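Local coordinates for protein STU0660 (Streptococcus thermophilus, PDB 3ZTH) that belongs to the large Csn2 proteins of CRISPR-mediated bacterial immunity, binds magnesium and probably acts by binding DNA, at residues Ile78-Phe83 with Ser182-Met187; Leu87-Met90 with Gly95-Ala98. All blocks are in the same frame, centred on the assembly; numbering follows the deposited sequence.

Interaction 1: Ile78-Phe83 with Ser182-Met187; sequences IDISSF and SLFLEM
The extended end of strand 76-80, carrying I78 and I80, is set against helix 177-192 at the level of F184 with the two backbones well apart, I80 CA lying 10.5 Å from F184 CA. This is strand-to-helix packing in an alpha/beta core: strand 76-80, outermost within this chain in the mixed sheet, is hydrogen-bonded through the backbones of I78 and I80 to the parallel strand 199-204, and the order of the strands fits the P-loop NTPase clan to which the family belongs. The CB atoms of both isoleucines are directed toward the helix.

No hydrogen bond links the two segments, and the contact is wholly apolar. The phenyl ring of F184 extends toward the sheet because CG lies anti to the backbone N (chi1 168°). I80 comes from the opposite direction and sets its CD1 methyl over one face of the ring, a CH-pi contact with CD1 3.6 Å from the ring centroid of F184 and 24° off the ring normal. The methyl is offset toward the rim, nearest to CZ. I78 is a looser neighbour, bringing its CG2 branch to the ring obliquely. L86 of helix 83-89 and Q89 also touch F184, placing it among this part of the chain as well as the strand.

After I80 the chain leaves the sheet: the S81 hydroxyl donates to D79 OD1 and is also bonded by K204, W35 and Y77 hold the other carboxylate oxygen, and S82 caps the start of helix 83-89 through D85 N. Back in the core, I80 CD1 lies 3.3 Å from F184 CZ and 3.4 Å from F184 CE2, while CG2 of I78 approaches that same CZ at 4.3 Å.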
ATOM      1  N   ILE A  78       1.603   4.964 -29.217  1.00 29.36           N
ATOM      2  CA  ILE A  78       1.753   6.181 -28.432  1.00 30.66           C
ATOM      3  C   ILE A  78       0.564   7.090 -28.678  1.00 31.23           C
ATOM      4  O   ILE A  78       0.360   7.572 -29.793  1.00 31.94           O
ATOM      5  CB  ILE A  78       2.997   6.982 -28.787  1.00 28.30           C
ATOM      6  CG1 ILE A  78       4.254   6.211 -28.401  1.00 28.86           C
ATOM      7  CG2 ILE A  78       2.937   8.327 -28.071  1.00 28.76           C
ATOM      8  CD1 ILE A  78       5.552   7.002 -28.615  1.00 26.99           C
ATOM      9  N   ASP A  79      -0.212   7.333 -27.631  1.00 32.67           N
ATOM     10  CA  ASP A  79      -1.382   8.184 -27.752  1.00 32.60           C
ATOM     11  C   ASP A  79      -1.116   9.602 -27.287  1.00 30.38           C
ATOM     12  O   ASP A  79      -0.708   9.824 -26.157  1.00 30.54           O
ATOM     13  CB  ASP A  79      -2.546   7.614 -26.946  1.00 36.62           C
ATOM     14  CG  ASP A  79      -3.871   8.239 -27.336  1.00 39.38           C
ATOM     15  OD1 ASP A  79      -4.214   9.297 -26.769  1.00 42.91           O
ATOM     16  OD2 ASP A  79      -4.557   7.686 -28.223  1.00 39.33           O
ATOM     17  N   ILE A  80      -1.345  10.561 -28.172  1.00 29.76           N
ATOM     18  CA  ILE A  80      -1.165  11.958 -27.833  1.00 29.11           C
ATOM     19  C   ILE A  80      -2.472  12.710 -28.062  1.00 29.53           C
ATOM     20  O   ILE A  80      -2.785  13.122 -29.176  1.00 29.34           O
ATOM     21  CB  ILE A  80      -0.029  12.588 -28.654  1.00 28.98           C
ATOM     22  CG1 ILE A  80       1.309  12.013 -28.181  1.00 32.81           C
ATOM     23  CG2 ILE A  80      -0.024  14.093 -28.484  1.00 26.22           C
ATOM     24  CD1 ILE A  80       2.511  12.602 -28.891  1.00 36.62           C
ATOM     25  N   SER A  81      -3.244  12.861 -26.991  1.00 30.57           N
ATOM     26  CA  SER A  81      -4.520  13.558 -27.055  1.00 31.75           C
ATOM     27  C   SER A  81      -4.476  14.852 -26.268  1.00 31.99           C
ATOM     28  O   SER A  81      -5.489  15.526 -26.121  1.00 35.31           O
ATOM     29  CB  SER A  81      -5.645  12.661 -26.535  1.00 30.36           C
ATOM     30  OG  SER A  81      -5.899  11.608 -27.456  1.00 34.38           O
ATOM     31  N   SER A  82      -3.292  15.192 -25.768  1.00 30.86           N
ATOM     32  CA  SER A  82      -3.090  16.429 -25.019  1.00 32.53           C
ATOM     33  C   SER A  82      -1.598  16.687 -24.904  1.00 34.05           C
ATOM     34  O   SER A  82      -0.789  15.767 -25.063  1.00 34.00           O
ATOM     35  CB  SER A  82      -3.665  16.318 -23.611  1.00 30.27           C
ATOM     36  OG  SER A  82      -2.808  15.541 -22.790  1.00 31.50           O
ATOM     37  N   PHE A  83      -1.222  17.932 -24.629  1.00 34.52           N
ATOM     38  CA  PHE A  83       0.192  18.220 -24.472  1.00 37.19           C
ATOM     39  C   PHE A  83       0.742  17.527 -23.217  1.00 38.12           C
ATOM     40  O   PHE A  83       1.951  17.295 -23.097  1.00 38.08           O
ATOM     41  CB  PHE A  83       0.433  19.724 -24.412  1.00 37.29           C
ATOM     42  CG  PHE A  83       0.403  20.387 -25.755  1.00 39.32           C
ATOM     43  CD1 PHE A  83       1.184  19.897 -26.801  1.00 40.32           C
ATOM     44  CD2 PHE A  83      -0.402  21.492 -25.985  1.00 39.16           C
ATOM     45  CE1 PHE A  83       1.160  20.497 -28.055  1.00 40.56           C
ATOM     46  CE2 PHE A  83      -0.433  22.100 -27.240  1.00 42.24           C
ATOM     47  CZ  PHE A  83       0.349  21.602 -28.275  1.00 41.03           C
ATOM     48  N   SER A 182       7.669  19.636 -31.976  1.00 30.42           N
ATOM     49  CA  SER A 182       8.966  19.469 -32.617  1.00 31.28           C
ATOM     50  C   SER A 182       9.948  18.688 -31.750  1.00 31.38           C
ATOM     51  O   SER A 182      10.607  17.754 -32.228  1.00 30.99           O
ATOM     52  CB  SER A 182       9.550  20.831 -32.968  1.00 29.94           C
ATOM     53  OG  SER A 182       8.698  21.498 -33.875  1.00 30.57           O
ATOM     54  N   LEU A 183      10.050  19.064 -30.479  1.00 31.03           N
ATOM     55  CA  LEU A 183      10.950  18.364 -29.571  1.00 31.80           C
ATOM     56  C   LEU A 183      10.543  16.894 -29.493  1.00 33.30           C
ATOM     57  O   LEU A 183      11.393  16.000 -29.537  1.00 31.95           O
ATOM     58  CB  LEU A 183      10.907  19.000 -28.181  1.00 31.49           C
ATOM     59  CG  LEU A 183      11.615  20.355 -28.100  1.00 32.48           C
ATOM     60  CD1 LEU A 183      11.335  21.008 -26.755  1.00 32.71           C
ATOM     61  CD2 LEU A 183      13.117  20.163 -28.313  1.00 29.65           C
ATOM     62  N   PHE A 184       9.238  16.647 -29.392  1.00 33.87           N
ATOM     63  CA  PHE A 184       8.733  15.281 -29.326  1.00 32.47           C
ATOM     64  C   PHE A 184       9.092  14.506 -30.589  1.00 32.73           C
ATOM     65  O   PHE A 184       9.556  13.363 -30.517  1.00 33.32           O
ATOM     66  CB  PHE A 184       7.215  15.279 -29.157  1.00 32.49           C
ATOM     67  CG  PHE A 184       6.586  13.929 -29.357  1.00 31.34           C
ATOM     68  CD1 PHE A 184       6.660  12.956 -28.369  1.00 32.29           C
ATOM     69  CD2 PHE A 184       5.928  13.626 -30.545  1.00 30.62           C
ATOM     70  CE1 PHE A 184       6.085  11.695 -28.559  1.00 31.52           C
ATOM     71  CE2 PHE A 184       5.353  12.370 -30.744  1.00 30.33           C
ATOM     72  CZ  PHE A 184       5.432  11.405 -29.748  1.00 30.31           C
ATOM     73  N   LEU A 185       8.865  15.116 -31.747  1.00 32.62           N
ATOM     74  CA  LEU A 185       9.174  14.450 -33.008  1.00 33.57           C
ATOM     75  C   LEU A 185      10.667  14.178 -33.147  1.00 33.73           C
ATOM     76  O   LEU A 185      11.070  13.136 -33.666  1.00 32.16           O
ATOM     77  CB  LEU A 185       8.668  15.287 -34.185  1.00 33.57           C
ATOM     78  CG  LEU A 185       7.140  15.320 -34.291  1.00 35.51           C
ATOM     79  CD1 LEU A 185       6.721  16.186 -35.468  1.00 34.50           C
ATOM     80  CD2 LEU A 185       6.605  13.892 -34.455  1.00 33.22           C
ATOM     81  N   GLU A 186      11.483  15.115 -32.671  1.00 34.75           N
ATOM     82  CA  GLU A 186      12.931  14.958 -32.722  1.00 38.20           C
ATOM     83  C   GLU A 186      13.375  13.760 -31.892  1.00 38.64           C
ATOM     84  O   GLU A 186      14.239  12.983 -32.316  1.00 38.02           O
ATOM     85  CB  GLU A 186      13.623  16.192 -32.179  1.00 41.79           C
ATOM     86  CG  GLU A 186      13.953  17.229 -33.199  1.00 48.57           C
ATOM     87  CD  GLU A 186      15.179  17.994 -32.782  1.00 54.81           C
ATOM     88  OE1 GLU A 186      16.258  17.360 -32.699  1.00 57.33           O
ATOM     89  OE2 GLU A 186      15.065  19.213 -32.524  1.00 56.75           O
HETATM   90  N   MSE A 187      12.798  13.627 -30.699  1.00 37.43           N
HETATM   91  CA  MSE A 187      13.128  12.508 -29.835  1.00 38.58           C
HETATM   92  C   MSE A 187      12.707  11.217 -30.517  1.00 37.31           C
HETATM   93  O   MSE A 187      13.433  10.223 -30.489  1.00 35.15           O
HETATM   94  CB  MSE A 187      12.421  12.625 -28.492  1.00 41.06           C
HETATM   95  CG  MSE A 187      12.627  11.397 -27.621  1.00 48.55           C
HETATM   96 SE   MSE A 187      12.166  11.671 -25.772  1.00 57.65          SE
HETATM   97  CE  MSE A 187      10.274  11.366 -25.883  1.00 57.96           C
TER

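Interaction 2: Leu87-Met90 with Gly95-Ala98; sequences LEQM and GTLA
Q89 grips the start of helix 97-106 twice, once through its backbone carbonyl and once through its side-chain amide. A98 N donates to Q89 O at 2.8 Å, nearly in line with the carbonyl bond (C=O...N 168°). L97 N donates to Q89 OE1 at 3.0 Å, but from above the carbonyl plane of the amide, 38° out of it, rather than along a lone pair. The bend at chi2 (-53°) folds the Q89 chain round so that OE1 reaches L97 N. Two of the amide N-H groups at the start of the helix, which have no preceding turn to supply acceptors, are thus satisfied by Q89.

T96, at the N-cap, provides for a third: its OG1 bonds Q99 N, and it also bonds E91 O in the connecting loop. The CG2 branch of T96 lies 3.2 Å from E88 O. Beside the bond from A98 N, the CB methyl of A98 sits against the backbone of M90, 3.3 Å from M90 C. The carbonyl oxygen of M90 accepts a hydrogen bond from the Y142 hydroxyl of a second subunit. The whole forms a tight helix-loop-helix corner, in which Q89 and a threonine N-cap together satisfy the first amides of the next helix.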
ATOM      1  N   LEU A  87       4.355  15.607 -22.749  1.00 39.83           N
ATOM      2  CA  LEU A  87       5.352  15.778 -21.699  1.00 39.83           C
ATOM      3  C   LEU A  87       5.663  14.423 -21.060  1.00 40.94           C
ATOM      4  O   LEU A  87       6.823  14.105 -20.786  1.00 40.45           O
ATOM      5  CB  LEU A  87       4.847  16.740 -20.626  1.00 38.35           C
ATOM      6  CG  LEU A  87       5.745  16.899 -19.389  1.00 38.10           C
ATOM      7  CD1 LEU A  87       7.121  17.404 -19.803  1.00 35.63           C
ATOM      8  CD2 LEU A  87       5.096  17.857 -18.410  1.00 34.58           C
ATOM      9  N   GLU A  88       4.621  13.623 -20.835  1.00 43.26           N
ATOM     10  CA  GLU A  88       4.780  12.301 -20.227  1.00 44.98           C
ATOM     11  C   GLU A  88       5.648  11.358 -21.051  1.00 43.65           C
ATOM     12  O   GLU A  88       6.359  10.521 -20.494  1.00 43.14           O
ATOM     13  CB  GLU A  88       3.410  11.666 -19.970  1.00 48.08           C
ATOM     14  CG  GLU A  88       2.891  11.913 -18.558  1.00 57.47           C
ATOM     15  CD  GLU A  88       1.409  11.588 -18.386  1.00 62.70           C
ATOM     16  OE1 GLU A  88       0.954  10.537 -18.904  1.00 64.47           O
ATOM     17  OE2 GLU A  88       0.705  12.385 -17.718  1.00 63.88           O
ATOM     18  N   GLN A  89       5.599  11.493 -22.373  1.00 42.19           N
ATOM     19  CA  GLN A  89       6.413  10.644 -23.229  1.00 42.22           C
ATOM     20  C   GLN A  89       7.886  11.038 -23.168  1.00 42.73           C
ATOM     21  O   GLN A  89       8.760  10.276 -23.582  1.00 41.98           O
ATOM     22  CB  GLN A  89       5.933  10.708 -24.681  1.00 40.84           C
ATOM     23  CG  GLN A  89       4.667   9.926 -24.952  1.00 36.55           C
ATOM     24  CD  GLN A  89       4.752   8.484 -24.486  1.00 34.95           C
ATOM     25  OE1 GLN A  89       5.635   7.724 -24.892  1.00 33.19           O
ATOM     26  NE2 GLN A  89       3.821   8.101 -23.626  1.00 34.30           N
HETATM   27  N   MSE A  90       8.162  12.226 -22.642  1.00 44.82           N
HETATM   28  CA  MSE A  90       9.537  12.697 -22.543  1.00 46.43           C
HETATM   29  C   MSE A  90      10.140  12.546 -21.144  1.00 46.33           C
HETATM   30  O   MSE A  90      11.273  12.957 -20.890  1.00 45.07           O
HETATM   31  CB  MSE A  90       9.615  14.140 -23.041  1.00 47.93           C
HETATM   32  CG  MSE A  90       9.330  14.217 -24.534  1.00 52.30           C
HETATM   33 SE   MSE A  90       9.333  15.975 -25.319  1.00 63.16          SE
HETATM   34  CE  MSE A  90      11.236  16.158 -25.652  1.00 59.91           C
ATOM     35  N   GLY A  95       7.824   2.407 -20.267  1.00 49.45           N
ATOM     36  CA  GLY A  95       7.181   2.500 -21.567  1.00 48.26           C
ATOM     37  C   GLY A  95       7.128   3.812 -22.331  1.00 47.48           C
ATOM     38  O   GLY A  95       6.603   3.836 -23.445  1.00 47.64           O
ATOM     39  N   THR A  96       7.646   4.901 -21.769  1.00 45.73           N
ATOM     40  CA  THR A  96       7.601   6.161 -22.501  1.00 43.06           C
ATOM     41  C   THR A  96       8.705   6.191 -23.534  1.00 42.68           C
ATOM     42  O   THR A  96       9.674   5.434 -23.461  1.00 41.47           O
ATOM     43  CB  THR A  96       7.800   7.386 -21.604  1.00 42.77           C
ATOM     44  OG1 THR A  96       9.146   7.394 -21.108  1.00 41.69           O
ATOM     45  CG2 THR A  96       6.810   7.372 -20.453  1.00 39.08           C
ATOM     46  N   LEU A  97       8.539   7.082 -24.499  1.00 41.57           N
ATOM     47  CA  LEU A  97       9.504   7.259 -25.562  1.00 40.07           C
ATOM     48  C   LEU A  97      10.871   7.571 -24.939  1.00 39.96           C
ATOM     49  O   LEU A  97      11.889   7.008 -25.330  1.00 39.77           O
ATOM     50  CB  LEU A  97       9.031   8.408 -26.456  1.00 40.40           C
ATOM     51  CG  LEU A  97       9.719   8.668 -27.793  1.00 39.78           C
ATOM     52  CD1 LEU A  97       9.563   7.456 -28.692  1.00 41.16           C
ATOM     53  CD2 LEU A  97       9.093   9.877 -28.442  1.00 40.20           C
ATOM     54  N   ALA A  98      10.879   8.461 -23.953  1.00 40.49           N
ATOM     55  CA  ALA A  98      12.110   8.854 -23.267  1.00 42.64           C
ATOM     56  C   ALA A  98      12.874   7.659 -22.683  1.00 43.57           C
ATOM     57  O   ALA A  98      14.103   7.591 -22.758  1.00 42.30           O
ATOM     58  CB  ALA A  98      11.784   9.861 -22.158  1.00 41.12           C
TER

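Overall arrangement
From the N terminus, the chain leaves strand 76-80 through segment 78-83, the first half of interaction 1, into helix 83-89. Interaction 2 closes a short loop, with four residues between segments 87-90 and 95-98, and leads into helix 97-106. Much later, helix 177-192 returns to the strand and closes the long loop of interaction 1, inside which interaction 2 is nested. Their centres are 8 Å apart, and they meet directly: the M187 methyl packs on Q89, M90 and L97, while F184 touches L97. The strand, outermost within this chain, the helical corner and the returning helix therefore share one apolar core, and M187 also packs against L135 of a second subunit.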